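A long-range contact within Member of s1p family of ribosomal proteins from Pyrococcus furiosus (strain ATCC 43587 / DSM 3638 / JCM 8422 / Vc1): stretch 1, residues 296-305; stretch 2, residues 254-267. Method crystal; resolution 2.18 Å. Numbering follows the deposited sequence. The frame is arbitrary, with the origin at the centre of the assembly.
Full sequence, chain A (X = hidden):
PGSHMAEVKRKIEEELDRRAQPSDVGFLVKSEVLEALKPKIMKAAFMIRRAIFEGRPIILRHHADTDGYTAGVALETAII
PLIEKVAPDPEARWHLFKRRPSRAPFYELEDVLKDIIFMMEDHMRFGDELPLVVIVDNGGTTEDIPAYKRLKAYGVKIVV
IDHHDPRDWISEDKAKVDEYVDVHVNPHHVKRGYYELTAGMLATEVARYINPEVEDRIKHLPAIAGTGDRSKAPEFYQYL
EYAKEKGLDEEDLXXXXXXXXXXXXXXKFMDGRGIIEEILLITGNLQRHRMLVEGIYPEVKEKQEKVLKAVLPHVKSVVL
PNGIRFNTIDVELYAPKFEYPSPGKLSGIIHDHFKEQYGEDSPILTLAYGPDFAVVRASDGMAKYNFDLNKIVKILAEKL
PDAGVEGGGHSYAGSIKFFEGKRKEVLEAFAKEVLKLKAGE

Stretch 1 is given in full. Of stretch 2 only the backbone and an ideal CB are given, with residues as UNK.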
# COMPACT_ATOMS: atom_id res chain seq x y z
N ILE A 296 14.52 -12.42 -18.83
CA ILE A 296 13.67 -12.69 -17.67
C ILE A 296 13.37 -14.18 -17.52
O ILE A 296 13.40 -14.71 -16.41
CB ILE A 296 12.35 -11.86 -17.72
CG1 ILE A 296 12.67 -10.37 -17.66
CG2 ILE A 296 11.41 -12.26 -16.59
CD1 ILE A 296 11.54 -9.46 -18.09
N TYR A 297 13.08 -14.87 -18.62
CA TYR A 297 12.61 -16.26 -18.51
C TYR A 297 13.55 -17.21 -17.74
O TYR A 297 13.07 -17.97 -16.90
CB TYR A 297 12.23 -16.87 -19.87
CG TYR A 297 11.78 -18.29 -19.67
CD1 TYR A 297 10.50 -18.57 -19.18
CD2 TYR A 297 12.66 -19.35 -19.87
CE1 TYR A 297 10.11 -19.87 -18.94
CE2 TYR A 297 12.26 -20.65 -19.63
CZ TYR A 297 10.99 -20.91 -19.18
OH TYR A 297 10.62 -22.21 -18.94
N PRO A 298 14.88 -17.16 -18.00
CA PRO A 298 15.79 -18.03 -17.22
C PRO A 298 15.70 -17.81 -15.70
O PRO A 298 15.74 -18.75 -14.92
CB PRO A 298 17.18 -17.63 -17.74
CG PRO A 298 16.93 -17.10 -19.11
CD PRO A 298 15.60 -16.39 -19.03
N GLU A 299 15.57 -16.56 -15.32
CA GLU A 299 15.39 -16.17 -13.93
C GLU A 299 14.10 -16.77 -13.37
O GLU A 299 14.10 -17.33 -12.28
CB GLU A 299 15.41 -14.64 -13.89
CG GLU A 299 14.91 -13.92 -12.66
CD GLU A 299 14.93 -12.41 -12.88
OE1 GLU A 299 15.79 -11.91 -13.67
OE2 GLU A 299 14.08 -11.71 -12.28
N VAL A 300 13.03 -16.71 -14.14
CA VAL A 300 11.75 -17.30 -13.73
C VAL A 300 11.86 -18.81 -13.59
O VAL A 300 11.38 -19.38 -12.61
CB VAL A 300 10.62 -16.97 -14.74
CG1 VAL A 300 9.32 -17.63 -14.32
CG2 VAL A 300 10.44 -15.47 -14.86
N LYS A 301 12.49 -19.44 -14.57
CA LYS A 301 12.66 -20.88 -14.56
C LYS A 301 13.48 -21.33 -13.36
O LYS A 301 13.17 -22.34 -12.74
CB LYS A 301 13.35 -21.34 -15.85
CG LYS A 301 13.61 -22.83 -15.91
CD LYS A 301 14.39 -23.19 -17.17
CE LYS A 301 14.33 -24.68 -17.43
NZ LYS A 301 15.43 -25.13 -18.32
N GLU A 302 14.54 -20.59 -13.06
CA GLU A 302 15.40 -20.94 -11.94
C GLU A 302 14.66 -20.82 -10.60
O GLU A 302 14.81 -21.68 -9.74
CB GLU A 302 16.67 -20.09 -11.93
CG GLU A 302 17.69 -20.54 -10.89
CD GLU A 302 18.94 -19.68 -10.90
OE1 GLU A 302 18.82 -18.44 -10.83
OE2 GLU A 302 20.05 -20.24 -10.97
N LYS A 303 13.87 -19.77 -10.43
CA LYS A 303 13.06 -19.63 -9.21
C LYS A 303 12.11 -20.80 -9.03
O LYS A 303 11.99 -21.34 -7.93
CB LYS A 303 12.23 -18.36 -9.22
CG LYS A 303 13.02 -17.09 -9.01
CD LYS A 303 12.07 -15.91 -8.98
CE LYS A 303 12.83 -14.61 -8.95
NZ LYS A 303 11.94 -13.45 -8.68
N GLN A 304 11.42 -21.19 -10.10
CA GLN A 304 10.48 -22.30 -10.01
C GLN A 304 11.19 -23.61 -9.65
O GLN A 304 10.71 -24.35 -8.80
CB GLN A 304 9.67 -22.44 -11.30
CG GLN A 304 8.72 -21.28 -11.52
CD GLN A 304 7.82 -21.47 -12.73
OE1 GLN A 304 7.71 -22.56 -13.26
NE2 GLN A 304 7.16 -20.40 -13.16
N GLU A 305 12.32 -23.89 -10.29
CA GLU A 305 13.08 -25.11 -10.01
C GLU A 305 13.61 -25.15 -8.58
O GLU A 305 13.55 -26.19 -7.92
CB GLU A 305 14.26 -25.26 -10.97
CG GLU A 305 13.81 -25.63 -12.37
CD GLU A 305 14.94 -25.62 -13.38
OE1 GLU A 305 16.00 -25.00 -13.13
OE2 GLU A 305 14.74 -26.24 -14.44
N UNK A 254 4.83 -20.28 -24.17
CA UNK A 254 4.91 -20.64 -22.76
C UNK A 254 5.85 -19.74 -21.95
O UNK A 254 5.54 -19.39 -20.81
CB UNK A 254 5.37 -22.10 -22.63
N UNK A 255 6.99 -19.39 -22.54
CA UNK A 255 7.96 -18.51 -21.91
C UNK A 255 7.36 -17.13 -21.72
O UNK A 255 7.51 -16.53 -20.66
CB UNK A 255 9.24 -18.43 -22.74
N UNK A 256 6.70 -16.62 -22.77
CA UNK A 256 6.00 -15.34 -22.71
C UNK A 256 4.96 -15.32 -21.59
O UNK A 256 4.92 -14.38 -20.79
CB UNK A 256 5.33 -15.04 -24.05
N UNK A 257 4.13 -16.36 -21.52
CA UNK A 257 3.12 -16.43 -20.46
C UNK A 257 3.76 -16.44 -19.07
O UNK A 257 3.28 -15.75 -18.15
CB UNK A 257 2.25 -17.68 -20.64
N UNK A 258 4.83 -17.22 -18.90
CA UNK A 258 5.51 -17.31 -17.60
C UNK A 258 6.14 -15.98 -17.23
O UNK A 258 6.12 -15.59 -16.06
CB UNK A 258 6.58 -18.41 -17.62
N UNK A 259 6.70 -15.29 -18.22
CA UNK A 259 7.27 -13.97 -18.00
C UNK A 259 6.21 -12.95 -17.56
O UNK A 259 6.43 -12.20 -16.61
CB UNK A 259 7.96 -13.49 -19.28
N UNK A 260 5.06 -12.95 -18.23
CA UNK A 260 3.99 -12.01 -17.87
C UNK A 260 3.52 -12.21 -16.43
O UNK A 260 3.42 -11.24 -15.67
CB UNK A 260 2.81 -12.17 -18.83
N UNK A 261 3.25 -13.46 -16.06
CA UNK A 261 2.75 -13.77 -14.72
C UNK A 261 3.78 -13.44 -13.63
O UNK A 261 3.42 -13.08 -12.51
CB UNK A 261 2.36 -15.25 -14.64
N UNK A 262 5.07 -13.56 -13.97
CA UNK A 262 6.15 -13.23 -13.04
C UNK A 262 6.25 -11.71 -12.88
O UNK A 262 6.13 -11.20 -11.78
CB UNK A 262 7.48 -13.81 -13.53
N UNK A 263 6.44 -11.00 -13.98
CA UNK A 263 6.53 -9.54 -13.92
C UNK A 263 5.29 -8.90 -13.27
O UNK A 263 5.42 -7.98 -12.47
CB UNK A 263 6.72 -8.98 -15.33
N UNK A 264 4.10 -9.39 -13.61
CA UNK A 264 2.86 -8.81 -13.07
C UNK A 264 2.73 -9.01 -11.56
O UNK A 264 2.09 -8.21 -10.88
CB UNK A 264 1.65 -9.43 -13.77
N UNK A 265 3.30 -10.09 -11.05
CA UNK A 265 3.38 -10.31 -9.61
C UNK A 265 4.12 -9.16 -8.93
O UNK A 265 3.71 -8.69 -7.87
CB UNK A 265 4.07 -11.64 -9.31
N UNK A 266 5.20 -8.69 -9.55
CA UNK A 266 6.03 -7.65 -8.95
C UNK A 266 5.53 -6.22 -9.19
O UNK A 266 5.72 -5.36 -8.33
CB UNK A 266 7.46 -7.78 -9.49
N UNK A 267 4.90 -5.94 -10.33
CA UNK A 267 4.39 -4.60 -10.54
C UNK A 267 2.98 -4.39 -9.96
O UNK A 267 2.50 -3.27 -9.95
CB UNK A 267 4.38 -4.29 -12.04

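Residues 254-267 form a helix that crosses helix 296-305 at 77°, the axes approaching to 9.3 Å, so only one side of it can meet stretch 1.

At position 254 the CB points sideways with nothing of stretch 1 near it; almost any helix-compatible residue would fit, and Lys254 leads its end away. Position 255 also points sideways, but its ideal CB lies 3.8 Å from Tyr297 CD1, so a chain with aliphatic length could cover the ring. Lys255 does so: its CG sits 3.6 Å from the centroid of the Tyr297 ring, almost on the ring normal, a CH-pi contact. Position 256 points away and 257 is out of reach, so stretch 1 sets no preference; they are Ile256 and Ala257.

Position 258 points toward stretch 1, near Tyr297 CE1 and Val300 CG1, with the amide of Gln304 beyond. A polar chain long enough to reach that amide, such as Glu or Gln, would suit. It is Glu258, whose OE1 accepts a hydrogen bond from Gln304 NE2 (2.9 Å); a water donates to both Glu258 OE2 and Gln304 OE1, so the two end groups are linked both directly and through the water. Its CB packs at the edge of the Tyr297 ring.

The CB of position 259 lies 4.5 Å from Ile296 CG2, in apolar surroundings that favour a compact aliphatic residue. Val259 places CG1 4.0 Å from Ile296 CG2 and CG2 3.9 Å from Tyr297 CB. Positions 260 and 261 are out of reach and unrestricted by this contact; they are Ile260 and Asp261.

Position 262 points toward stretch 1, its CB 3.6 Å from Val300 CG2, with Ile296, Glu299 and Lys303 around the space ahead. A flat side chain with an acceptor for the Lys303 amine would suit; a Gln or Met could also enter. His262 fills it as a knob: Val300 CG2 lies over one ring face, in a CH-pi contact, and Lys303 NZ donates to His262 NE2 (3.1 Å) near the ring plane.

At position 263 the CB is sideways and meets nothing, so only a longer chain could reach Ile296. Glu263 brings OE1 to 3.5 Å from Ile296 CG2 while accepting a hydrogen bond from His262 ND1 (2.7 Å), which leaves NE2 of that ring free to accept from Lys303. Positions 264 and 265 have nothing of stretch 1 near the CB, so any residue would do; they are Ala264 and Phe265.

Position 266 points toward stretch 1 but its CB touches nothing; a long chain ending in an acceptor could meet the lysine amine. Tyr266 does, its OH accepting from Lys303 NZ at 2.7 Å. Position 267 is out of reach and unrestricted; it is Trp267.

Stretch 2, residues 254-267: KKIAEVIDHEAFYW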
# COMPACT_ATOMS: atom_id res chain seq x y z
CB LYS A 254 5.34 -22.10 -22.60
CG LYS A 254 4.20 -23.05 -22.89
CD LYS A 254 4.63 -24.50 -22.80
CE LYS A 254 3.43 -25.42 -22.79
NZ LYS A 254 3.75 -26.74 -23.42
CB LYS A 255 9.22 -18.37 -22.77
CG LYS A 255 10.14 -19.58 -22.84
CD LYS A 255 11.30 -19.23 -23.76
CE LYS A 255 12.50 -20.14 -23.60
NZ LYS A 255 12.11 -21.56 -23.79
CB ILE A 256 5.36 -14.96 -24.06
CG1 ILE A 256 6.45 -14.58 -25.06
CG2 ILE A 256 4.39 -13.79 -23.91
CD1 ILE A 256 5.99 -14.46 -26.50
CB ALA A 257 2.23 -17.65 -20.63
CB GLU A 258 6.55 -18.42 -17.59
CG GLU A 258 5.96 -19.83 -17.67
CD GLU A 258 5.34 -20.33 -16.37
OE1 GLU A 258 5.39 -19.63 -15.33
OE2 GLU A 258 4.79 -21.44 -16.38
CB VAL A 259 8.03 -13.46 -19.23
CG1 VAL A 259 8.37 -11.98 -19.10
CG2 VAL A 259 9.31 -14.26 -19.43
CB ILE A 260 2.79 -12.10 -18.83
CG1 ILE A 260 3.18 -11.56 -20.21
CG2 ILE A 260 1.61 -11.31 -18.28
CD1 ILE A 260 2.23 -11.95 -21.32
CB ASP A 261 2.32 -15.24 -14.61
CG ASP A 261 1.10 -15.58 -15.47
OD1 ASP A 261 0.29 -14.69 -15.80
OD2 ASP A 261 0.94 -16.76 -15.82
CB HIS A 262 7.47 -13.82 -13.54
CG HIS A 262 8.66 -13.47 -12.71
ND1 HIS A 262 9.40 -12.32 -12.91
CD2 HIS A 262 9.25 -14.12 -11.68
CE1 HIS A 262 10.39 -12.28 -12.04
NE2 HIS A 262 10.32 -13.36 -11.28
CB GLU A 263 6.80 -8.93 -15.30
CG GLU A 263 8.10 -9.38 -15.96
CD GLU A 263 9.33 -9.15 -15.10
OE1 GLU A 263 9.75 -10.10 -14.39
OE2 GLU A 263 9.90 -8.04 -15.14
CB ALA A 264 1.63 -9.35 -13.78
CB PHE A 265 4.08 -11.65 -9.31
CG PHE A 265 4.29 -11.92 -7.85
CD1 PHE A 265 3.32 -12.57 -7.10
CD2 PHE A 265 5.47 -11.52 -7.22
CE1 PHE A 265 3.52 -12.81 -5.74
CE2 PHE A 265 5.66 -11.75 -5.86
CZ PHE A 265 4.69 -12.40 -5.13
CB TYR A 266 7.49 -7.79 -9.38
CG TYR A 266 8.17 -9.00 -8.78
CD1 TYR A 266 8.65 -8.98 -7.46
CD2 TYR A 266 8.31 -10.17 -9.51
CE1 TYR A 266 9.27 -10.09 -6.91
CE2 TYR A 266 8.94 -11.28 -8.96
CZ TYR A 266 9.42 -11.24 -7.67
OH TYR A 266 10.03 -12.36 -7.16
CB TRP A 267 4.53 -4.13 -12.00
CG TRP A 267 3.63 -4.74 -13.03
CD1 TRP A 267 2.28 -4.90 -12.96
CD2 TRP A 267 4.02 -5.19 -14.34
NE1 TRP A 267 1.81 -5.47 -14.13
CE2 TRP A 267 2.85 -5.66 -14.99
CE3 TRP A 267 5.24 -5.26 -15.03
CZ2 TRP A 267 2.87 -6.19 -16.28
CZ3 TRP A 267 5.25 -5.79 -16.32
CH2 TRP A 267 4.08 -6.25 -16.93
O HOH W 1 5.25 -23.09 -14.39
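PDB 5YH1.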